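Local coordinates for DUF5638 domain-containing protein (Legionella pneumophila subsp. pneumophila, PDB 5L1A), which is of unknown function, probably membrane-anchored in its full length, and is represented here by its all-helical DUF5638 domain, at residues L10-K13 / R14-N17; V62-E65 / Y66-F69; V73-K77 / S78-N82; K85-E88 / T89-D92. All coordinates share one frame; numbering follows the deposited sequence.

Contact 1: L10-K13 / R14-N17; sequences LLEK and RLQN
The backbone bonds between Leu-11 and Leu-15 and between Glu-12 and Gln-16 carry this helical turn. Leu-15 N donates to Leu-11 O over 3.2 Å, and Gln-16 N donates to Glu-12 O over 3.1 Å. The amide of Arg-14 adds a weak bond to Leu-11 O, so that carbonyl receives two donors. Asn-17 N reaches Lys-13 O only weakly, at 3.4 Å.

The side-chain contacts centre on Glu-12. Its chain starts trans to the backbone N and then bends at CG (chi2 68°), which turns the carboxylate forward, alongside Leu-15 and Gln-16. OE1 of Glu-12 lies 3.6 Å from methyl CD1 of Leu-15. On the other flank Gln-16 crosses Glu-12 at about a right angle, and its OE1 rests 3.5 Å from CG of Glu-12. The carboxylate and amide planes stand 49° apart. These are van der Waals contacts, not polar bonds.

Arg-14 bends at chi3 (-86°) toward helix 56-77, where its NH1 forms a salt bridge with OE2 of Glu-67.

The turn belongs to helix 8-25 of the helical domain. Leu-11 and Leu-15 face inward. Both pack on Phe-50 of helix 33-51, while Leu-11 meets Glu-56 and Leu-15 meets Tyr-66 on helix 56-77.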
loop_
_atom_site.group_PDB
_atom_site.type_symbol
_atom_site.label_atom_id
_atom_site.label_comp_id
_atom_site.label_asym_id
_atom_site.label_seq_id
_atom_site.Cartn_x
_atom_site.Cartn_y
_atom_site.Cartn_z
ATOM N N LEU A 10 13.173 12.420 0.320
ATOM C CA LEU A 10 11.919 13.067 0.689
ATOM C C LEU A 10 10.729 12.164 0.397
ATOM O O LEU A 10 9.773 12.109 1.179
ATOM C CB LEU A 10 11.782 14.398 -0.045
ATOM C CG LEU A 10 12.920 15.372 0.252
ATOM C CD1 LEU A 10 12.807 16.621 -0.604
ATOM C CD2 LEU A 10 12.929 15.726 1.731
ATOM N N LEU A 11 10.770 11.446 -0.724
ATOM C CA LEU A 11 9.719 10.483 -1.024
ATOM C C LEU A 11 9.749 9.306 -0.059
ATOM O O LEU A 11 8.699 8.725 0.243
ATOM C CB LEU A 11 9.856 9.994 -2.464
ATOM C CG LEU A 11 9.123 10.769 -3.561
ATOM C CD1 LEU A 11 9.276 12.272 -3.397
ATOM C CD2 LEU A 11 9.628 10.328 -4.925
ATOM N N GLU A 12 10.936 8.943 0.432
ATOM C CA GLU A 12 11.043 7.851 1.391
ATOM C C GLU A 12 10.340 8.180 2.703
ATOM O O GLU A 12 9.737 7.296 3.320
ATOM C CB GLU A 12 12.514 7.524 1.640
ATOM C CG GLU A 12 12.753 6.410 2.649
ATOM C CD GLU A 12 12.292 5.056 2.147
ATOM O OE1 GLU A 12 12.339 4.828 0.920
ATOM O OE2 GLU A 12 11.882 4.222 2.980
ATOM N N LYS A 13 10.393 9.443 3.136
ATOM C CA LYS A 13 9.724 9.833 4.371
ATOM C C LYS A 13 8.222 9.594 4.295
ATOM O O LYS A 13 7.583 9.336 5.319
ATOM C CB LYS A 13 10.021 11.301 4.689
ATOM C CG LYS A 13 11.485 11.585 5.016
ATOM C CD LYS A 13 11.701 13.048 5.390
ATOM C CE LYS A 13 13.116 13.297 5.905
ATOM N NZ LYS A 13 14.158 13.081 4.860
ATOM N N ARG A 14 7.641 9.668 3.096
ATOM C CA ARG A 14 6.219 9.379 2.956
ATOM C C ARG A 14 5.946 7.884 2.864
ATOM O O ARG A 14 4.855 7.439 3.234
ATOM C CB ARG A 14 5.651 10.100 1.736
ATOM C CG ARG A 14 5.508 11.597 1.935
ATOM C CD ARG A 14 4.451 12.166 1.011
ATOM N NE ARG A 14 4.991 12.512 -0.297
ATOM C CZ ARG A 14 4.271 12.567 -1.411
ATOM N NH1 ARG A 14 2.978 12.280 -1.386
ATOM N NH2 ARG A 14 4.850 12.900 -2.550
ATOM N N LEU A 15 6.910 7.103 2.371
ATOM C CA LEU A 15 6.784 5.649 2.439
ATOM C C LEU A 15 6.665 5.180 3.882
ATOM O O LEU A 15 5.866 4.286 4.189
ATOM C CB LEU A 15 7.984 4.976 1.774
ATOM C CG LEU A 15 7.904 4.475 0.333
ATOM C CD1 LEU A 15 9.071 3.542 0.074
ATOM C CD2 LEU A 15 6.594 3.766 0.059
ATOM N N GLN A 16 7.457 5.773 4.780
ATOM C CA GLN A 16 7.484 5.331 6.170
ATOM C C GLN A 16 6.227 5.744 6.923
ATOM O O GLN A 16 5.790 5.030 7.831
ATOM C CB GLN A 16 8.732 5.877 6.865
ATOM C CG GLN A 16 10.029 5.517 6.154
ATOM C CD GLN A 16 11.249 6.141 6.802
ATOM O OE1 GLN A 16 12.275 6.339 6.152
ATOM N NE2 GLN A 16 11.146 6.449 8.090
ATOM N N ASN A 17 5.636 6.890 6.572
ATOM C CA ASN A 17 4.357 7.260 7.168
ATOM C C ASN A 17 3.283 6.232 6.837
ATOM O O ASN A 17 2.480 5.863 7.702
ATOM C CB ASN A 17 3.929 8.647 6.693
ATOM C CG ASN A 17 4.725 9.759 7.343
ATOM O OD1 ASN A 17 5.414 9.541 8.338
ATOM N ND2 ASN A 17 4.626 10.965 6.787
#

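Contact 2: V62-E65 / Y66-F69; sequences VVEE and YENF. With I3C (5-amino-2,4,6-triiodobenzene-1,3-dicarboxylic acid), chain E; I3C (5-amino-2,4,6-triiodobenzene-1,3-dicarboxylic acid), chain B.
Tyr-66 N donates to Val-62 O over 2.9 Å. Asn-68 N donates to Glu-64 O over 3.0 Å, with an N-H...O angle of 165°. With Glu-67 on Val-63 and Phe-69 on Glu-65, the i to i+4 bonds of the helix run without a gap. Glu-65 also takes a hydrogen bond from a bound 5-amino-2,4,6-triiodobenzene-1,3-dicarboxylic acid (I3C, chain E): its OE1 accepts from the amino nitrogen N13 at 3.1 Å. The extended Glu-65 chain lies between two such ligands, since its CG is 3.4 Å from O11 of the second (chain B). Asn-68 ND2 stands farther from that same O11.

Glu-67 folds back along its own turn. With CG beside the backbone N (chi1 -72°), its carboxylate comes over Val-63, and OE2, held by Arg-14, lies 3.5 Å from methyl CG1 of Val-63. Glu-64, which carries the same charge as Glu-67, brings its CG within 4.1 Å of OE1 of Glu-67, while the two carboxylates stay apart.

This buried turn of helix 56-77 faces two helices. Tyr-66 bonds Asp-19 of helix 8-25 through its hydroxyl and stacks on Tyr-46 of helix 33-51. Phe-69 meets Tyr-46 and Ile-42, and Val-63 touches Phe-50.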
loop_
_atom_site.group_PDB
_atom_site.type_symbol
_atom_site.label_atom_id
_atom_site.label_comp_id
_atom_site.label_asym_id
_atom_site.label_seq_id
_atom_site.Cartn_x
_atom_site.Cartn_y
_atom_site.Cartn_z
ATOM N N VAL A 62 4.368 5.622 -7.179
ATOM C CA VAL A 62 4.261 4.521 -6.226
ATOM C C VAL A 62 3.894 5.043 -4.843
ATOM O O VAL A 62 3.057 4.457 -4.145
ATOM C CB VAL A 62 5.576 3.720 -6.195
ATOM C CG1 VAL A 62 5.545 2.679 -5.087
ATOM C CG2 VAL A 62 5.825 3.063 -7.541
ATOM N N VAL A 63 4.518 6.146 -4.421
ATOM C CA VAL A 63 4.208 6.722 -3.115
ATOM C C VAL A 63 2.749 7.162 -3.058
ATOM O O VAL A 63 2.055 6.935 -2.060
ATOM C CB VAL A 63 5.171 7.884 -2.803
ATOM C CG1 VAL A 63 4.658 8.709 -1.631
ATOM C CG2 VAL A 63 6.564 7.350 -2.504
ATOM N N GLU A 64 2.258 7.789 -4.130
ATOM C CA GLU A 64 0.847 8.154 -4.190
ATOM C C GLU A 64 -0.048 6.921 -4.176
ATOM O O GLU A 64 -1.119 6.931 -3.559
ATOM C CB GLU A 64 0.575 9.000 -5.434
ATOM C CG GLU A 64 1.164 10.394 -5.365
ATOM C CD GLU A 64 1.072 11.137 -6.684
ATOM O OE1 GLU A 64 0.693 10.516 -7.700
ATOM O OE2 GLU A 64 1.382 12.346 -6.705
ATOM N N GLU A 65 0.371 5.850 -4.854
ATOM C CA GLU A 65 -0.442 4.638 -4.889
ATOM C C GLU A 65 -0.531 3.999 -3.509
ATOM O O GLU A 65 -1.594 3.510 -3.113
ATOM C CB GLU A 65 0.129 3.650 -5.905
ATOM C CG GLU A 65 -0.702 2.392 -6.079
ATOM C CD GLU A 65 0.100 1.246 -6.661
ATOM O OE1 GLU A 65 1.345 1.322 -6.625
ATOM O OE2 GLU A 65 -0.511 0.270 -7.150
ATOM N N TYR A 66 0.578 3.995 -2.768
ATOM C CA TYR A 66 0.569 3.492 -1.399
ATOM C C TYR A 66 -0.321 4.351 -0.505
ATOM O O TYR A 66 -1.027 3.833 0.369
ATOM C CB TYR A 66 2.002 3.458 -0.866
ATOM C CG TYR A 66 2.245 2.556 0.321
ATOM C CD1 TYR A 66 1.241 1.744 0.835
ATOM C CD2 TYR A 66 3.490 2.523 0.933
ATOM C CE1 TYR A 66 1.479 0.921 1.927
ATOM C CE2 TYR A 66 3.738 1.709 2.018
ATOM C CZ TYR A 66 2.732 0.912 2.514
ATOM O OH TYR A 66 2.986 0.104 3.599
ATOM N N GLU A 67 -0.307 5.667 -0.719
ATOM C CA GLU A 67 -1.116 6.561 0.105
ATOM C C GLU A 67 -2.606 6.358 -0.142
ATOM O O GLU A 67 -3.401 6.355 0.806
ATOM C CB GLU A 67 -0.719 8.012 -0.160
ATOM C CG GLU A 67 0.625 8.372 0.418
ATOM C CD GLU A 67 1.226 9.596 -0.228
ATOM O OE1 GLU A 67 0.748 10.003 -1.305
ATOM O OE2 GLU A 67 2.180 10.151 0.347
ATOM N N ASN A 68 -3.004 6.198 -1.405
ATOM C CA ASN A 68 -4.403 5.909 -1.704
ATOM C C ASN A 68 -4.823 4.571 -1.112
ATOM O O ASN A 68 -5.951 4.427 -0.627
ATOM C CB ASN A 68 -4.639 5.919 -3.217
ATOM C CG ASN A 68 -4.464 7.297 -3.828
ATOM O OD1 ASN A 68 -4.783 8.311 -3.209
ATOM N ND2 ASN A 68 -3.956 7.336 -5.055
ATOM N N PHE A 69 -3.927 3.581 -1.142
ATOM C CA PHE A 69 -4.230 2.296 -0.518
ATOM C C PHE A 69 -4.466 2.454 0.979
ATOM O O PHE A 69 -5.377 1.833 1.538
ATOM C CB PHE A 69 -3.098 1.301 -0.785
ATOM C CG PHE A 69 -3.176 0.049 0.049
ATOM C CD1 PHE A 69 -3.996 -1.002 -0.326
ATOM C CD2 PHE A 69 -2.416 -0.080 1.205
ATOM C CE1 PHE A 69 -4.065 -2.159 0.440
ATOM C CE2 PHE A 69 -2.483 -1.231 1.974
ATOM C CZ PHE A 69 -3.305 -2.272 1.588
HETATM I I3 I3C E . 2.257 2.426 -9.441
HETATM I I2 I3C E . 4.988 -3.171 -8.651
HETATM I I1 I3C E . 3.391 -1.220 -14.250
HETATM O O8 I3C E . 3.108 2.230 -13.114
HETATM O O9 I3C E . 1.124 1.387 -12.759
HETATM C C10 I3C E . 4.610 -3.206 -11.854
HETATM N N13 I3C E . 3.672 -0.195 -7.931
HETATM C C1 I3C E . 2.956 0.375 -11.639
HETATM C C6 I3C E . 3.017 0.620 -10.175
HETATM C C5 I3C E . 3.611 -0.409 -9.269
HETATM C C4 I3C E . 4.139 -1.678 -9.843
HETATM C C3 I3C E . 4.077 -1.916 -11.303
HETATM C C2 I3C E . 3.484 -0.892 -12.196
HETATM C C7 I3C E . 2.358 1.398 -12.561
HETATM O O11 I3C E . 3.857 -4.205 -11.864
HETATM O O12 I3C E . 5.783 -3.256 -12.279
HETATM I I3 I3C B . -4.522 8.228 -12.374
HETATM I I2 I3C B . -6.938 5.121 -7.660
HETATM I I1 I3C B . -1.326 3.693 -9.692
HETATM O O8 I3C B . -1.137 6.985 -11.504
HETATM O O9 I3C B . -1.984 5.492 -12.867
HETATM C C10 I3C B . -4.039 3.545 -7.851
HETATM N N13 I3C B . -6.624 7.262 -10.066
HETATM C C1 I3C B . -3.144 5.918 -10.851
HETATM C C6 I3C B . -4.374 6.738 -10.931
HETATM C C5 I3C B . -5.497 6.512 -9.997
HETATM C C4 I3C B . -5.372 5.452 -8.980
HETATM C C3 I3C B . -4.153 4.622 -8.885
HETATM C C2 I3C B . -3.043 4.861 -9.824
HETATM C C7 I3C B . -2.015 6.148 -11.804
HETATM O O11 I3C B . -3.654 3.854 -6.704
HETATM O O12 I3C B . -4.333 2.369 -8.168
#

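Contact 3: V73-K77 / S78-N82; sequences VSQVK and SGQIN. With I3C (5-amino-2,4,6-triiodobenzene-1,3-dicarboxylic acid), chain F.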
loop_
_atom_site.group_PDB
_atom_site.type_symbol
_atom_site.label_atom_id
_atom_site.label_comp_id
_atom_site.label_asym_id
_atom_site.label_seq_id
_atom_site.Cartn_x
_atom_site.Cartn_y
_atom_site.Cartn_z
ATOM N N VAL A 73 -7.813 1.408 3.167
ATOM C CA VAL A 73 -7.793 0.528 4.334
ATOM C C VAL A 73 -8.553 1.158 5.493
ATOM O O VAL A 73 -9.343 0.490 6.170
ATOM C CB VAL A 73 -6.344 0.187 4.734
ATOM C CG1 VAL A 73 -6.338 -0.655 6.001
ATOM C CG2 VAL A 73 -5.640 -0.543 3.610
ATOM N N SER A 74 -8.329 2.451 5.742
ATOM C CA SER A 74 -9.024 3.113 6.841
ATOM C C SER A 74 -10.530 3.126 6.611
ATOM O O SER A 74 -11.309 2.915 7.547
ATOM C CB SER A 74 -8.490 4.535 7.029
ATOM O OG SER A 74 -8.724 5.340 5.888
ATOM N N GLN A 75 -10.960 3.348 5.367
ATOM C CA GLN A 75 -12.390 3.365 5.076
ATOM C C GLN A 75 -13.012 1.984 5.252
ATOM O O GLN A 75 -14.160 1.869 5.700
ATOM C CB GLN A 75 -12.634 3.880 3.660
ATOM C CG GLN A 75 -12.154 5.290 3.421
ATOM C CD GLN A 75 -12.243 5.684 1.962
ATOM O OE1 GLN A 75 -13.229 5.394 1.287
ATOM N NE2 GLN A 75 -11.202 6.337 1.464
ATOM N N VAL A 76 -12.276 0.929 4.903
ATOM C CA VAL A 76 -12.791 -0.425 5.071
ATOM C C VAL A 76 -12.808 -0.818 6.541
ATOM O O VAL A 76 -13.824 -1.294 7.061
ATOM C CB VAL A 76 -11.966 -1.422 4.236
ATOM C CG1 VAL A 76 -12.387 -2.848 4.551
ATOM C CG2 VAL A 76 -12.137 -1.138 2.763
ATOM N N LYS A 77 -11.685 -0.624 7.231
ATOM C CA LYS A 77 -11.586 -1.065 8.619
ATOM C C LYS A 77 -12.559 -0.312 9.519
ATOM O O LYS A 77 -13.124 -0.893 10.452
ATOM C CB LYS A 77 -10.150 -0.902 9.119
ATOM C CG LYS A 77 -9.910 -1.482 10.502
ATOM C CD LYS A 77 -8.454 -1.346 10.922
ATOM C CE LYS A 77 -8.214 -1.965 12.293
ATOM N NZ LYS A 77 -8.969 -1.258 13.365
ATOM N N SER A 78 -12.777 0.977 9.257
ATOM C CA SER A 78 -13.714 1.748 10.063
ATOM C C SER A 78 -15.160 1.574 9.618
ATOM O O SER A 78 -16.051 2.184 10.219
ATOM C CB SER A 78 -13.338 3.236 10.040
ATOM O OG SER A 78 -13.529 3.808 8.757
ATOM N N GLY A 79 -15.417 0.766 8.590
ATOM C CA GLY A 79 -16.778 0.468 8.191
ATOM C C GLY A 79 -17.439 1.495 7.303
ATOM O O GLY A 79 -18.666 1.489 7.185
ATOM N N GLN A 80 -16.669 2.385 6.675
ATOM C CA GLN A 80 -17.272 3.380 5.795
ATOM C C GLN A 80 -17.690 2.771 4.464
ATOM O O GLN A 80 -18.743 3.123 3.923
ATOM C CB GLN A 80 -16.303 4.534 5.564
ATOM C CG GLN A 80 -15.914 5.271 6.826
ATOM C CD GLN A 80 -14.809 6.267 6.587
ATOM O OE1 GLN A 80 -14.971 7.220 5.825
ATOM N NE2 GLN A 80 -13.666 6.045 7.225
ATOM N N ILE A 81 -16.875 1.867 3.918
ATOM C CA ILE A 81 -17.184 1.164 2.681
ATOM C C ILE A 81 -16.831 -0.302 2.868
ATOM O O ILE A 81 -16.073 -0.670 3.769
ATOM C CB ILE A 81 -16.431 1.745 1.461
ATOM C CG1 ILE A 81 -14.919 1.596 1.638
ATOM C CG2 ILE A 81 -16.799 3.203 1.238
ATOM C CD1 ILE A 81 -14.120 2.028 0.420
ATOM N N ASN A 82 -17.397 -1.147 2.012
ATOM C CA ASN A 82 -17.071 -2.562 2.059
ATOM C C ASN A 82 -15.872 -2.850 1.159
ATOM O O ASN A 82 -15.409 -1.992 0.406
ATOM C CB ASN A 82 -18.282 -3.423 1.679
ATOM C CG ASN A 82 -18.807 -3.144 0.275
ATOM O OD1 ASN A 82 -18.076 -2.707 -0.613
ATOM N ND2 ASN A 82 -20.091 -3.412 0.071
HETATM I I3 I3C F . -21.901 -6.646 4.507
HETATM I I2 I3C F . -19.637 -0.925 5.390
HETATM I I1 I3C F . -23.302 -1.990 0.620
HETATM O O8 I3C F . -22.791 -5.667 0.903
HETATM O O9 I3C F . -24.474 -5.317 2.252
HETATM C C10 I3C F . -21.377 -0.371 2.691
HETATM N N13 I3C F . -20.252 -4.142 5.830
HETATM C C1 I3C F . -22.452 -4.162 2.711
HETATM C C6 I3C F . -21.737 -4.646 3.925
HETATM C C5 I3C F . -20.904 -3.707 4.726
HETATM C C4 I3C F . -20.790 -2.286 4.310
HETATM C C3 I3C F . -21.498 -1.806 3.103
HETATM C C2 I3C F . -22.329 -2.736 2.307
HETATM C C7 I3C F . -23.293 -5.108 1.903
HETATM O O11 I3C F . -22.088 0.482 3.262
HETATM O O12 I3C F . -20.563 -0.070 1.790
HETATM O O HOH W 1 -16.643 -2.611 5.851
#
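A Schellman motif ends helix 56-77 here. Its two bonds run from Gln-80 N to Gln-75 O, at 2.7 Å and almost in line with the carbonyl, and from Gly-79 N to Val-76 O, at 3.0 Å. Gly-79 has the positive phi (83°) of the motif, a backbone setting at which a side chain would press on the preceding carbonyl. Ile-81 N is an additional donor to Gln-75 O, at 3.2 Å from above its plane.

Ser-78 reaches Ser-74 O with both its N and its OG, from opposite faces of the carbonyl plane, OG at 2.7 Å. The hydroxyl is placed there by chi1 of 68°, which sets OG between the backbone N and the carbonyl carbon. Ser-78 OG in turn accepts from Gln-80 NE2 over 2.7 Å in a nearly straight bond lying in the amide plane. This fixes the rotation of the Gln-80 amide across the CA of Gln-75.

Ile-81 folds back on the helix. Its CG1 packs 3.8 Å from CB of Gln-75 and also touches Val-76 CG2, and its CD1 meets OE1 of Gln-75. Val-76 CA points its hydrogen almost straight at Ile-81 O. A water bridges Ile-81 O and, weakly, Val-76 O. Asn-82 lies against the ring of a bound I3C (chain F), with ND2 3.2 Å from C2. Gly-79 O approaches iodine I2 at 3.2 Å, nearly in line with the C4-I2 bond, consistent with a halogen bond.

Asn-82 OD1 accepts from Lys-85 N. A Schellman C-cap followed closely by an Asn N-cap makes a compact helix-to-helix connection.

Contact 4: K85-E88 / T89-D92; sequences KAFE and TIKD. With I3C (5-amino-2,4,6-triiodobenzene-1,3-dicarboxylic acid), chain B; I3C (5-amino-2,4,6-triiodobenzene-1,3-dicarboxylic acid), chain D.
Lys-85 O is gripped twice by Thr-89. The hydroxyl OG1 of Thr-89 donates to it over 2.8 Å, and the amide N adds a weak bond. OG1 sits beside the backbone N of its own residue (chi1 -50°), facing back down the helix. Thr-89 N also bonds Ala-86 O at 3.1 Å, and Ile-90 N bonds Phe-87 O at 3.3 Å. These i to i+3 bonds, both from above the carbonyl plane, mark the loosening last turn of helix 83-90. Beyond it a water takes the place of a direct bond, donating to Glu-88 O and accepting from Asp-92 N.

Lys-91 lays its CB over one face of the Phe-87 ring in a CH-pi contact, 4.0 Å from the ring centroid and 17° off the normal. Ile-90 CD1 approaches CD1 of the ring at 3.9 Å. A bound I3C (chain D) places iodine I3 3.5 Å from Phe-87 CZ, and its carboxylate O9 lies at the ring edge. Lys-91 then packs side by side with Glu-88, the two pointing the same way; their charged ends are not in contact, with Lys-91 NZ 4.8 Å from Glu-88 OE2. Ile-90 CG2 meets O12 of a second I3C (chain B) at 3.4 Å. Phe-87 packs on Asp-100 and Ala-104 of helix 97-110, and Ile-90 packs on Leu-72.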
loop_
_atom_site.group_PDB
_atom_site.type_symbol
_atom_site.label_atom_id
_atom_site.label_comp_id
_atom_site.label_asym_id
_atom_site.label_seq_id
_atom_site.Cartn_x
_atom_site.Cartn_y
_atom_site.Cartn_z
ATOM N N LYS A 85 -16.225 -2.104 -2.699
ATOM C CA LYS A 85 -16.045 -0.701 -3.059
ATOM C C LYS A 85 -14.567 -0.336 -3.110
ATOM O O LYS A 85 -14.117 0.339 -4.042
ATOM C CB LYS A 85 -16.778 0.200 -2.063
ATOM C CG LYS A 85 -18.294 0.151 -2.146
ATOM C CD LYS A 85 -18.820 1.076 -3.223
ATOM C CE LYS A 85 -20.339 1.157 -3.192
ATOM N NZ LYS A 85 -20.861 2.000 -4.308
ATOM N N ALA A 86 -13.795 -0.791 -2.122
ATOM C CA ALA A 86 -12.378 -0.452 -2.062
ATOM C C ALA A 86 -11.608 -1.047 -3.232
ATOM O O ALA A 86 -10.780 -0.364 -3.846
ATOM C CB ALA A 86 -11.783 -0.932 -0.740
ATOM N N PHE A 87 -11.854 -2.321 -3.546
ATOM C CA PHE A 87 -11.131 -2.960 -4.638
ATOM C C PHE A 87 -11.511 -2.367 -5.988
ATOM O O PHE A 87 -10.650 -2.240 -6.864
ATOM C CB PHE A 87 -11.379 -4.469 -4.631
ATOM C CG PHE A 87 -10.622 -5.208 -5.699
ATOM C CD1 PHE A 87 -9.232 -5.183 -5.727
ATOM C CD2 PHE A 87 -11.295 -5.923 -6.677
ATOM C CE1 PHE A 87 -8.530 -5.858 -6.708
ATOM C CE2 PHE A 87 -10.599 -6.601 -7.662
ATOM C CZ PHE A 87 -9.217 -6.567 -7.679
ATOM N N GLU A 88 -12.784 -2.007 -6.175
ATOM C CA GLU A 88 -13.200 -1.327 -7.400
ATOM C C GLU A 88 -12.404 -0.052 -7.640
ATOM O O GLU A 88 -12.177 0.332 -8.793
ATOM C CB GLU A 88 -14.687 -0.981 -7.331
ATOM C CG GLU A 88 -15.645 -2.071 -7.760
ATOM C CD GLU A 88 -17.077 -1.572 -7.771
ATOM O OE1 GLU A 88 -17.327 -0.501 -7.177
ATOM O OE2 GLU A 88 -17.945 -2.236 -8.377
ATOM N N THR A 89 -11.979 0.618 -6.567
ATOM C CA THR A 89 -11.333 1.919 -6.697
ATOM C C THR A 89 -9.979 1.824 -7.388
ATOM O O THR A 89 -9.561 2.780 -8.051
ATOM C CB THR A 89 -11.167 2.560 -5.318
ATOM O OG1 THR A 89 -12.412 2.511 -4.615
ATOM C CG2 THR A 89 -10.741 4.005 -5.456
ATOM N N ILE A 90 -9.278 0.695 -7.256
ATOM C CA ILE A 90 -7.895 0.598 -7.712
ATOM C C ILE A 90 -7.656 -0.559 -8.668
ATOM O O ILE A 90 -6.524 -0.738 -9.122
ATOM C CB ILE A 90 -6.917 0.517 -6.519
ATOM C CG1 ILE A 90 -7.385 -0.506 -5.480
ATOM C CG2 ILE A 90 -6.760 1.886 -5.870
ATOM C CD1 ILE A 90 -7.006 -1.939 -5.787
ATOM N N LYS A 91 -8.676 -1.352 -9.000
ATOM C CA LYS A 91 -8.434 -2.538 -9.815
ATOM C C LYS A 91 -8.010 -2.182 -11.238
ATOM O O LYS A 91 -7.184 -2.889 -11.826
ATOM C CB LYS A 91 -9.674 -3.436 -9.831
ATOM C CG LYS A 91 -10.918 -2.796 -10.424
ATOM C CD LYS A 91 -12.079 -3.778 -10.466
ATOM C CE LYS A 91 -13.294 -3.165 -11.142
ATOM N NZ LYS A 91 -14.480 -4.063 -11.071
ATOM N N ASP A 92 -8.543 -1.094 -11.800
ATOM C CA ASP A 92 -8.221 -0.738 -13.181
ATOM C C ASP A 92 -6.829 -0.136 -13.313
ATOM O O ASP A 92 -6.211 -0.245 -14.378
ATOM C CB ASP A 92 -9.250 0.247 -13.739
ATOM C CG ASP A 92 -10.663 -0.308 -13.732
ATOM O OD1 ASP A 92 -10.831 -1.540 -13.610
ATOM O OD2 ASP A 92 -11.611 0.496 -13.860
HETATM I I3 I3C B . -4.522 8.228 -12.374
HETATM I I2 I3C B . -6.938 5.121 -7.660
HETATM I I1 I3C B . -1.326 3.693 -9.692
HETATM O O8 I3C B . -1.137 6.985 -11.504
HETATM O O9 I3C B . -1.984 5.492 -12.867
HETATM C C10 I3C B . -4.039 3.545 -7.851
HETATM N N13 I3C B . -6.624 7.262 -10.066
HETATM C C1 I3C B . -3.144 5.918 -10.851
HETATM C C6 I3C B . -4.374 6.738 -10.931
HETATM C C5 I3C B . -5.497 6.512 -9.997
HETATM C C4 I3C B . -5.372 5.452 -8.980
HETATM C C3 I3C B . -4.153 4.622 -8.885
HETATM C C2 I3C B . -3.043 4.861 -9.824
HETATM C C7 I3C B . -2.015 6.148 -11.804
HETATM O O11 I3C B . -3.654 3.854 -6.704
HETATM O O12 I3C B . -4.333 2.369 -8.168
HETATM I I3 I3C D . -8.710 -9.948 -7.191
HETATM I I2 I3C D . -8.767 -15.986 -8.347
HETATM I I1 I3C D . -9.154 -11.854 -12.993
HETATM O O8 I3C D . -7.895 -9.263 -10.837
HETATM O O9 I3C D . -10.045 -9.166 -10.425
HETATM C C10 I3C D . -9.017 -14.851 -11.498
HETATM N N13 I3C D . -8.658 -13.171 -6.741
HETATM C C1 I3C D . -8.923 -11.212 -9.985
HETATM C C6 I3C D . -8.808 -11.518 -8.546
HETATM C C5 I3C D . -8.764 -12.915 -8.068
HETATM C C4 I3C D . -8.834 -14.022 -9.049
HETATM C C3 I3C D . -8.953 -13.729 -10.503
HETATM C C2 I3C D . -8.992 -12.316 -10.965
HETATM C C7 I3C D . -8.960 -9.787 -10.446
HETATM O O11 I3C D . -10.044 -14.991 -12.193
HETATM O O12 I3C D . -8.042 -15.623 -11.594
HETATM O O HOH W 2 -10.535 0.964 -10.659
#

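Overall arrangement
The four contacts follow one another along the chain, all within the helical DUF5638 domain. Contact 1 lies on helix 8-25, and contact 2 is about 11 Å away between centres, on helix 56-77. A salt bridge and packing join these two helices. Contact 3 ends helix 56-77, about 17 Å from contact 2 between centres. Its loop leads into helix 83-90 and contact 4, where Ala-86 packs on Val-76. Contacts 1 and 4 lie on opposite sides of the chain centre, their centres about 24 Å apart. Contacts 2 and 4 share one I3C. This compound is used for crystallographic phasing, so its sites probably report surface grooves and not a natural ligand; the function stays unknown.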